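Local coordinates for omega transaminase (Pseudomonas sp., PDB 5LHA), which catalyses amino-group transfer between amines and carbonyl acceptors, using a pyridoxal phosphate cofactor held here in its aminated form, PMP, at residues A[245-250]-A[282-287]. Sequence-based numbering, arbitrary orientation.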
# COMPACT_ATOMS: atom_id res chain seq x y z
N ASP A 245 32.09 -14.63 5.87
CA ASP A 245 31.30 -15.54 5.05
C ASP A 245 29.87 -15.08 4.84
O ASP A 245 29.12 -15.76 4.13
CB ASP A 245 31.33 -16.94 5.68
CG ASP A 245 30.97 -16.93 7.15
OD1 ASP A 245 31.05 -15.85 7.77
OD2 ASP A 245 30.60 -18.00 7.68
N TYR A 246 29.45 -13.96 5.42
CA TYR A 246 28.06 -13.53 5.29
C TYR A 246 27.71 -13.13 3.86
O TYR A 246 26.72 -13.60 3.30
CB TYR A 246 27.75 -12.39 6.26
CG TYR A 246 26.33 -11.89 6.11
CD1 TYR A 246 25.25 -12.67 6.51
CD2 TYR A 246 26.06 -10.63 5.57
CE1 TYR A 246 23.95 -12.22 6.38
CE2 TYR A 246 24.76 -10.17 5.44
CZ TYR A 246 23.71 -10.97 5.85
OH TYR A 246 22.42 -10.52 5.72
N TRP A 247 28.48 -12.21 3.27
CA TRP A 247 28.15 -11.73 1.93
C TRP A 247 28.27 -12.83 0.87
O TRP A 247 27.42 -12.89 -0.04
CB TRP A 247 28.99 -10.51 1.55
CG TRP A 247 28.31 -9.22 1.94
CD1 TRP A 247 28.27 -8.66 3.18
CD2 TRP A 247 27.53 -8.37 1.09
NE1 TRP A 247 27.52 -7.50 3.15
CE2 TRP A 247 27.06 -7.31 1.88
CE3 TRP A 247 27.19 -8.41 -0.27
CZ2 TRP A 247 26.27 -6.28 1.36
CZ3 TRP A 247 26.41 -7.39 -0.78
CH2 TRP A 247 25.95 -6.34 0.03
N PRO A 248 29.28 -13.71 0.92
CA PRO A 248 29.26 -14.86 0.00
C PRO A 248 28.03 -15.74 0.13
O PRO A 248 27.51 -16.22 -0.89
CB PRO A 248 30.55 -15.61 0.37
CG PRO A 248 31.46 -14.53 0.86
CD PRO A 248 30.59 -13.58 1.60
N ARG A 249 27.55 -15.99 1.35
CA ARG A 249 26.33 -16.78 1.50
C ARG A 249 25.08 -15.97 1.21
O ARG A 249 24.02 -16.56 0.98
CB ARG A 249 26.26 -17.37 2.91
CG ARG A 249 27.39 -18.34 3.22
CD ARG A 249 27.15 -19.05 4.53
NE ARG A 249 25.86 -19.76 4.53
CZ ARG A 249 25.46 -20.60 5.48
NH1 ARG A 249 26.25 -20.87 6.52
NH2 ARG A 249 24.27 -21.19 5.38
N LEU A 250 25.18 -14.64 1.21
CA LEU A 250 24.12 -13.80 0.68
C LEU A 250 23.97 -14.00 -0.82
O LEU A 250 22.87 -14.28 -1.32
CB LEU A 250 24.43 -12.34 1.00
CG LEU A 250 23.27 -11.38 1.24
CD1 LEU A 250 22.37 -11.93 2.33
CD2 LEU A 250 23.82 -10.02 1.62
N TRP A 282 34.72 -8.66 -0.06
CA TRP A 282 34.17 -9.92 0.43
C TRP A 282 34.18 -11.02 -0.61
O TRP A 282 33.67 -12.12 -0.34
CB TRP A 282 32.75 -9.71 0.94
CG TRP A 282 32.64 -8.74 2.08
CD1 TRP A 282 31.85 -7.62 2.14
CD2 TRP A 282 33.31 -8.81 3.35
NE1 TRP A 282 32.01 -6.98 3.35
CE2 TRP A 282 32.90 -7.70 4.11
CE3 TRP A 282 34.23 -9.71 3.91
CZ2 TRP A 282 33.37 -7.46 5.40
CZ3 TRP A 282 34.70 -9.47 5.19
CH2 TRP A 282 34.27 -8.36 5.92
N GLY A 283 34.69 -10.75 -1.81
CA GLY A 283 34.75 -11.74 -2.87
C GLY A 283 33.44 -11.98 -3.59
O GLY A 283 33.22 -13.09 -4.09
N VAL A 284 32.60 -10.96 -3.71
CA VAL A 284 31.23 -11.11 -4.18
C VAL A 284 30.96 -10.11 -5.30
O VAL A 284 31.39 -8.95 -5.23
CB VAL A 284 30.23 -10.92 -3.03
CG1 VAL A 284 28.84 -10.64 -3.55
CG2 VAL A 284 30.22 -12.17 -2.16
N ALA A 285 30.29 -10.58 -6.35
CA ALA A 285 29.79 -9.74 -7.43
C ALA A 285 28.29 -9.56 -7.26
O ALA A 285 27.53 -10.51 -7.49
CB ALA A 285 30.10 -10.36 -8.79
N PRO A 286 27.82 -8.39 -6.85
CA PRO A 286 26.38 -8.14 -6.80
C PRO A 286 25.83 -7.87 -8.19
O PRO A 286 26.56 -7.75 -9.17
CB PRO A 286 26.27 -6.91 -5.90
CG PRO A 286 27.56 -6.20 -6.10
CD PRO A 286 28.61 -7.25 -6.34
N ASP A 287 24.50 -7.79 -8.28
CA ASP A 287 23.87 -7.49 -9.55
C ASP A 287 23.86 -5.99 -9.85
O ASP A 287 23.93 -5.61 -11.03
CB ASP A 287 22.43 -8.04 -9.58
CG ASP A 287 22.37 -9.56 -9.50
OD1 ASP A 287 22.62 -10.22 -10.53
OD2 ASP A 287 22.08 -10.10 -8.42
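Trp247 holds its indole between two apolar groups: Trp282 CD1 lies over one face, and on the opposite face Leu250 CD2, one helical turn on, sits 4.0 Å above the centre of the Trp247 ring. Val284 CG1 comes up at the edge, near the ring plane. The two indoles are nearly parallel, their planes 10° apart, but are offset so far that little of one five-membered ring lies over the other; the nearest atoms are Trp247 CD1 and Trp282 CD1, at 3.9 Å. Trp282 NE1 donates to Pro232 O, outside the two segments, which probably helps fix the turn of that ring.

Val284 CG1 is anti to the backbone N (chi1 162°), while CG2 reaches the helix backbone, 3.6 Å from Pro248 N. Proline suits this first turn of helix 246-256, where an N-H would have no earlier turn to bond to. Its CG lies 3.5 Å from Trp282 O and 4.0 Å from Val284 CG2; an alanine here would probably leave a gap beside both and let the valine methyl shift.

The contact joins the start of helix 246-256 to the loop entering strand 288-291, an inner strand of the seven-stranded sheet, and the Trp247 side chain is about 10 Å from the bound PMP. Aromatic and aliphatic groups pack by van der Waals contact, with C-H groups against the carbonyls of Trp247 and Trp282, so the fit rests on shape rather than on directional bonds between the segments.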